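Local coordinates for putative metal resistance protein (Proteus mirabilis, PDB 6C29) that probably takes part in protein-disulfide reduction, this chain being the N-terminal periplasmic part of ScsB, a tandem of immunoglobulin folds that primes the disulfide isomerase ScsC, at residues Q180-L185 with V230-G235; T168-R173 with G202-V207. All blocks are in the same frame, centred on the assembly; numbering follows the deposited sequence. Where two conformers were deposited one is given.

Interaction 1 of 2, residues Q180-L185 with V230-G235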
loop_
_atom_site.group_PDB
_atom_site.type_symbol
_atom_site.label_atom_id
_atom_site.label_comp_id
_atom_site.label_asym_id
_atom_site.label_seq_id
_atom_site.Cartn_x
_atom_site.Cartn_y
_atom_site.Cartn_z
ATOM N N GLN A 180 1.205 20.811 -3.443
ATOM C CA GLN A 180 2.060 20.107 -2.507
ATOM C C GLN A 180 2.125 18.641 -2.856
ATOM O O GLN A 180 1.632 17.810 -2.101
ATOM C CB GLN A 180 1.547 20.270 -1.059
ATOM C CG GLN A 180 1.588 21.697 -0.534
ATOM C CD GLN A 180 1.212 21.784 0.924
ATOM O OE1 GLN A 180 0.379 22.599 1.307
ATOM N NE2 GLN A 180 1.849 20.954 1.751
ATOM N N PRO A 181 2.719 18.300 -3.987
ATOM C CA PRO A 181 2.725 16.910 -4.417
ATOM C C PRO A 181 3.632 16.017 -3.633
ATOM O O PRO A 181 4.634 16.446 -3.062
ATOM C CB PRO A 181 3.193 17.005 -5.858
ATOM C CG PRO A 181 4.014 18.250 -5.902
ATOM C CD PRO A 181 3.315 19.206 -4.980
ATOM N N ASN A 182 3.262 14.745 -3.613
ATOM C CA ASN A 182 4.124 13.691 -3.121
ATOM C C ASN A 182 4.082 12.571 -4.127
ATOM O O ASN A 182 3.114 12.441 -4.885
ATOM C CB ASN A 182 3.690 13.179 -1.740
ATOM C CG ASN A 182 4.051 14.130 -0.654
ATOM O OD1 ASN A 182 5.214 14.244 -0.285
ATOM N ND2 ASN A 182 3.061 14.839 -0.146
ATOM N N ILE A 183 5.129 11.756 -4.119
ATOM C CA ILE A 183 5.203 10.575 -4.960
ATOM C C ILE A 183 5.780 9.404 -4.162
ATOM O O ILE A 183 6.696 9.557 -3.347
ATOM C CB ILE A 183 6.017 10.837 -6.234
ATOM C CG1 ILE A 183 5.859 9.677 -7.224
ATOM C CG2 ILE A 183 7.458 11.060 -5.897
ATOM C CD1 ILE A 183 6.341 10.039 -8.645
ATOM N N TYR A 184 5.210 8.237 -4.419
ATOM C CA TYR A 184 5.548 6.984 -3.761
ATOM C C TYR A 184 5.747 5.948 -4.840
ATOM O O TYR A 184 4.831 5.640 -5.579
ATOM C CB TYR A 184 4.431 6.576 -2.809
ATOM C CG TYR A 184 4.047 7.714 -1.900
ATOM C CD1 TYR A 184 4.802 8.004 -0.789
ATOM C CD2 TYR A 184 2.944 8.481 -2.157
ATOM C CE1 TYR A 184 4.489 9.070 0.041
ATOM C CE2 TYR A 184 2.589 9.541 -1.338
ATOM C CZ TYR A 184 3.364 9.837 -0.229
ATOM O OH TYR A 184 3.030 10.880 0.611
ATOM N N LEU A 185 6.956 5.408 -4.944
ATOM C CA LEU A 185 7.297 4.533 -6.073
ATOM C C LEU A 185 7.482 3.077 -5.686
ATOM O O LEU A 185 7.964 2.776 -4.607
ATOM C CB LEU A 185 8.575 5.035 -6.760
ATOM C CG LEU A 185 8.459 6.396 -7.432
ATOM C CD1 LEU A 185 9.169 7.469 -6.651
ATOM C CD2 LEU A 185 9.002 6.320 -8.783
ATOM N N VAL A 230 2.384 6.094 -6.996
ATOM C CA VAL A 230 1.263 6.891 -6.577
ATOM C C VAL A 230 1.736 8.331 -6.471
ATOM O O VAL A 230 2.760 8.614 -5.871
ATOM C CB VAL A 230 0.709 6.385 -5.243
ATOM C CG1 VAL A 230 -0.319 7.374 -4.655
ATOM C CG2 VAL A 230 0.148 4.965 -5.424
ATOM N N VAL A 231 0.997 9.258 -7.072
ATOM C CA VAL A 231 1.231 10.672 -6.909
ATOM C C VAL A 231 -0.008 11.280 -6.277
ATOM O O VAL A 231 -1.134 10.904 -6.615
ATOM C CB VAL A 231 1.581 11.335 -8.268
ATOM C CG1 VAL A 231 0.522 11.052 -9.353
ATOM C CG2 VAL A 231 1.784 12.824 -8.112
ATOM N N THR A 232 0.207 12.172 -5.314
ATOM C CA THR A 232 -0.870 12.817 -4.593
ATOM C C THR A 232 -0.715 14.319 -4.658
ATOM O O THR A 232 0.406 14.825 -4.743
ATOM C CB THR A 232 -0.913 12.383 -3.131
ATOM O OG1 THR A 232 0.244 12.863 -2.443
ATOM C CG2 THR A 232 -0.995 10.850 -3.009
ATOM N N ASP A 233 -1.834 15.029 -4.600
ATOM C CA ASP A 233 -1.867 16.476 -4.416
ATOM C C ASP A 233 -3.322 16.839 -4.093
ATOM O O ASP A 233 -4.237 16.211 -4.617
ATOM C CB ASP A 233 -1.366 17.220 -5.648
ATOM C CG ASP A 233 -0.947 18.629 -5.342
ATOM O OD1 ASP A 233 -0.808 18.996 -4.162
ATOM O OD2 ASP A 233 -0.725 19.362 -6.311
ATOM N N ASP A 234 -3.506 17.842 -3.235
ATOM C CA ASP A 234 -4.834 18.399 -2.941
ATOM C C ASP A 234 -5.822 17.322 -2.514
ATOM O O ASP A 234 -6.999 17.371 -2.868
ATOM C CB ASP A 234 -5.349 19.149 -4.161
ATOM C CG ASP A 234 -4.500 20.381 -4.475
ATOM O OD1 ASP A 234 -4.060 21.056 -3.525
ATOM O OD2 ASP A 234 -4.203 20.615 -5.660
ATOM N N GLY A 235 -5.339 16.328 -1.784
ATOM C CA GLY A 235 -6.224 15.286 -1.283
ATOM C C GLY A 235 -6.656 14.234 -2.303
ATOM O O GLY A 235 -7.490 13.365 -1.994
HETATM O O HOH W 1 0.275 15.378 -1.526
HETATM O O HOH W 2 0.497 11.940 0.113
#

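Interaction 2 of 2, residues T168-R173 with G202-V207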
loop_
_atom_site.group_PDB
_atom_site.type_symbol
_atom_site.label_atom_id
_atom_site.label_comp_id
_atom_site.label_asym_id
_atom_site.label_seq_id
_atom_site.Cartn_x
_atom_site.Cartn_y
_atom_site.Cartn_z
ATOM N N THR A 168 14.343 9.783 -14.036
ATOM C CA THR A 168 13.698 11.089 -14.098
ATOM C C THR A 168 12.299 10.955 -14.654
ATOM O O THR A 168 12.093 10.258 -15.645
ATOM C CB THR A 168 14.481 12.086 -14.967
ATOM O OG1 THR A 168 15.783 12.280 -14.406
ATOM C CG2 THR A 168 13.753 13.429 -15.033
ATOM N N LEU A 169 11.335 11.632 -14.027
ATOM C CA LEU A 169 9.949 11.673 -14.466
ATOM C C LEU A 169 9.519 13.093 -14.764
ATOM O O LEU A 169 9.953 14.038 -14.103
ATOM C CB LEU A 169 8.992 11.132 -13.401
ATOM C CG LEU A 169 9.296 9.832 -12.680
ATOM C CD1 LEU A 169 8.179 9.499 -11.652
ATOM C CD2 LEU A 169 9.477 8.725 -13.650
ATOM N N SER A 170 8.610 13.210 -15.725
ATOM C CA SER A 170 7.965 14.466 -16.031
ATOM C C SER A 170 6.475 14.203 -16.047
ATOM O O SER A 170 6.014 13.347 -16.796
ATOM C CB SER A 170 8.459 15.015 -17.367
ATOM O OG SER A 170 7.595 16.017 -17.856
ATOM N N LEU A 171 5.746 14.898 -15.176
ATOM C CA LEU A 171 4.326 14.660 -14.954
ATOM C C LEU A 171 3.553 15.939 -15.170
ATOM O O LEU A 171 3.845 16.964 -14.557
ATOM C CB LEU A 171 4.072 14.133 -13.536
ATOM C CG LEU A 171 4.907 12.923 -13.128
ATOM C CD1 LEU A 171 4.653 12.549 -11.687
ATOM C CD2 LEU A 171 4.582 11.729 -13.998
ATOM N N GLN A 172 2.534 15.870 -16.008
ATOM C CA GLN A 172 1.699 17.022 -16.287
ATOM C C GLN A 172 0.398 16.939 -15.513
ATOM O O GLN A 172 -0.296 15.922 -15.571
ATOM C CB GLN A 172 1.388 17.129 -17.773
ATOM C CG GLN A 172 0.531 18.340 -18.081
ATOM C CD GLN A 172 0.171 18.445 -19.558
ATOM O OE1 GLN A 172 -0.288 17.476 -20.171
ATOM N NE2 GLN A 172 0.342 19.634 -20.120
ATOM N N ARG A 173 0.067 17.990 -14.777
ATOM C CA ARG A 173 -1.190 18.029 -14.060
ATOM C C ARG A 173 -2.330 18.217 -15.047
ATOM O O ARG A 173 -2.213 18.989 -15.977
ATOM C CB ARG A 173 -1.185 19.134 -13.026
ATOM C CG ARG A 173 -2.337 18.987 -12.035
ATOM C CD ARG A 173 -2.243 19.909 -10.841
ATOM N NE ARG A 173 -3.514 19.914 -10.106
ATOM C CZ ARG A 173 -3.643 19.777 -8.794
ATOM N NH1 ARG A 173 -2.588 19.609 -8.027
ATOM N NH2 ARG A 173 -4.852 19.797 -8.247
ATOM N N GLY A 202 4.009 25.577 -12.251
ATOM C CA GLY A 202 2.751 25.502 -12.976
ATOM C C GLY A 202 2.243 24.071 -12.994
ATOM O O GLY A 202 2.208 23.416 -11.936
ATOM N N ASP A 203 1.876 23.574 -14.173
ATOM C CA ASP A 203 1.331 22.217 -14.279
ATOM C C ASP A 203 2.379 21.133 -14.490
ATOM O O ASP A 203 2.024 19.978 -14.701
ATOM C CB ASP A 203 0.306 22.154 -15.410
ATOM C CG ASP A 203 0.915 22.297 -16.792
ATOM O OD1 ASP A 203 2.134 22.490 -16.943
ATOM O OD2 ASP A 203 0.133 22.206 -17.768
ATOM N N HIS A 204 3.657 21.494 -14.368
ATOM C CA HIS A 204 4.756 20.583 -14.615
ATOM C C HIS A 204 5.440 20.163 -13.327
ATOM O O HIS A 204 5.862 21.000 -12.514
ATOM C CB HIS A 204 5.758 21.240 -15.560
ATOM C CG HIS A 204 6.984 20.434 -15.803
ATOM N ND1 HIS A 204 6.972 19.230 -16.472
ATOM C CD2 HIS A 204 8.266 20.643 -15.422
ATOM C CE1 HIS A 204 8.198 18.734 -16.493
ATOM N NE2 HIS A 204 9.000 19.574 -15.867
ATOM N N LEU A 205 5.523 18.848 -13.139
ATOM C CA LEU A 205 6.233 18.254 -12.015
ATOM C C LEU A 205 7.394 17.386 -12.500
ATOM O O LEU A 205 7.181 16.455 -13.269
ATOM C CB LEU A 205 5.249 17.434 -11.190
ATOM C CG LEU A 205 5.801 16.604 -10.023
ATOM C CD1 LEU A 205 6.459 17.449 -9.007
ATOM C CD2 LEU A 205 4.701 15.798 -9.367
ATOM N N SER A 206 8.599 17.705 -12.056
ATOM C CA SER A 206 9.782 16.924 -12.363
ATOM C C SER A 206 10.191 16.145 -11.120
ATOM O O SER A 206 10.167 16.675 -10.006
ATOM C CB SER A 206 10.923 17.827 -12.837
ATOM O OG SER A 206 12.090 17.067 -13.096
ATOM N N VAL A 207 10.555 14.889 -11.311
ATOM C CA VAL A 207 10.971 14.009 -10.247
ATOM C C VAL A 207 12.287 13.359 -10.596
ATOM O O VAL A 207 12.448 12.870 -11.715
ATOM C CB VAL A 207 9.931 12.900 -10.012
ATOM C CG1 VAL A 207 10.283 12.073 -8.816
ATOM C CG2 VAL A 207 8.513 13.485 -9.857
HETATM O O HOH W 3 11.766 15.902 -15.419
HETATM O O HOH W 4 -2.357 21.025 -17.994
#

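Interaction 1 of 2, residues Q180-L185 with V230-G235
Asn182 and Thr232 form a hydrogen-bonded pair between two antiparallel strands, 182-185 and 230-233. Asn182 N donates to Thr232 O at 3.1 Å, and Thr232 N returns a bond to Asn182 O. Tyr184 and Val230 make a second such pair. Between them, Ile183 and Val231 are a non-hydrogen-bonded pair, and Ile183 CA leans on Val230 O in a CA-H...O contact.

Asp233 adds a side-chain bond where the strand pairing ends. Its CG is anti to the backbone N (chi1 -160°), and OD1 takes the N-H of Gln180 at 2.8 Å. The donor comes from the syn side, 29° out of the carboxylate plane. OD2 is held by a salt bridge to Arg173 and by His179 N.

Two waters lie on the face of Asn182, Thr232 and Tyr184. Water 1 donates to Gln180 O and accepts from Asn182 ND2; it is also 2.7 Å from Thr232 OG1 in a hydrogen bond. Water 2 links Thr232 OG1 to Tyr184 OH, 2.8 Å from the latter, and lies in the plane of the ring at its edge.

Apolar contact is modest. Thr232 CG2 meets the edge of the Tyr184 ring at CE2, 4.2 Å away, and Tyr184 CD2 lies 4.3 Å from Val230 CG1. On the other face, Ile183 packs on Pro196, Leu198 and Phe229.

The contact joins an outer strand to the middle strand of a three-stranded sheet in an immunoglobulin-type domain. Thr232 OG1 connects both waters, which extend the backbone pairing through a polar network to the Tyr184 hydroxyl.

Interaction 2 of 2, residues T168-R173 with G202-V207
An antiparallel strand pair in the four-stranded sheet of the second immunoglobulin-type domain brings Leu169 opposite Val207 and Leu171 opposite Leu205. Both are hydrogen-bonded pairs; Leu171 N reaches Leu205 O at 2.8 Å. Arg173 N continues the pattern to Asp203 O in a nearly straight bond (171° at the hydrogen).

The apolar pairs share one face. Leu169 and Val207 lie side by side, CB to CB 3.9 Å. Leu171 CD1 meets Leu205 CD2 at 4.0 Å.

The other face is polar. In the conformer given, Ser170 OG (chi1 164°) comes to the edge of the His204 ring, 3.1 Å from His204 CE1. Gln172 and Asp203 run alongside each other, with amide and carboxylate planes 66° apart. Gln172 NE2 makes a weak bond to Asp203 OD2 at 3.5 Å, while its OE1 bonds Ser156. Water 3 donates to Leu169 O and, in the Ser206 conformer given, also bonds Ser206 OG at 2.6 Å.

Strand 155-163 flanks 166-173 on its other edge. Strand 191-201 pairs with 204-213 and touches Leu205 and Val207. Phe229 of strand 226-233 packs against Leu169 and Leu171.

Interactions 1 and 2 belong to two different sheets of one domain, packed against each other. Their centres are 11 Å apart. The sheets meet through Ile183 CD1 and Leu169 CD1, 3.6 Å apart, and through Pro181 and Leu205. Asp233 and Asp234 of interaction 1 form salt bridges to Arg173 of interaction 2, so charge pairing joins the sheets beside the apolar interface. Both contacts are partly buried. Each has a buried apolar face turned to the other sheet. Their second faces differ. That of interaction 1 is turned to the loops around Pro74 and Ser73, with the waters by Thr232 and Tyr184. That of interaction 2 is exposed at Gln172 and His204.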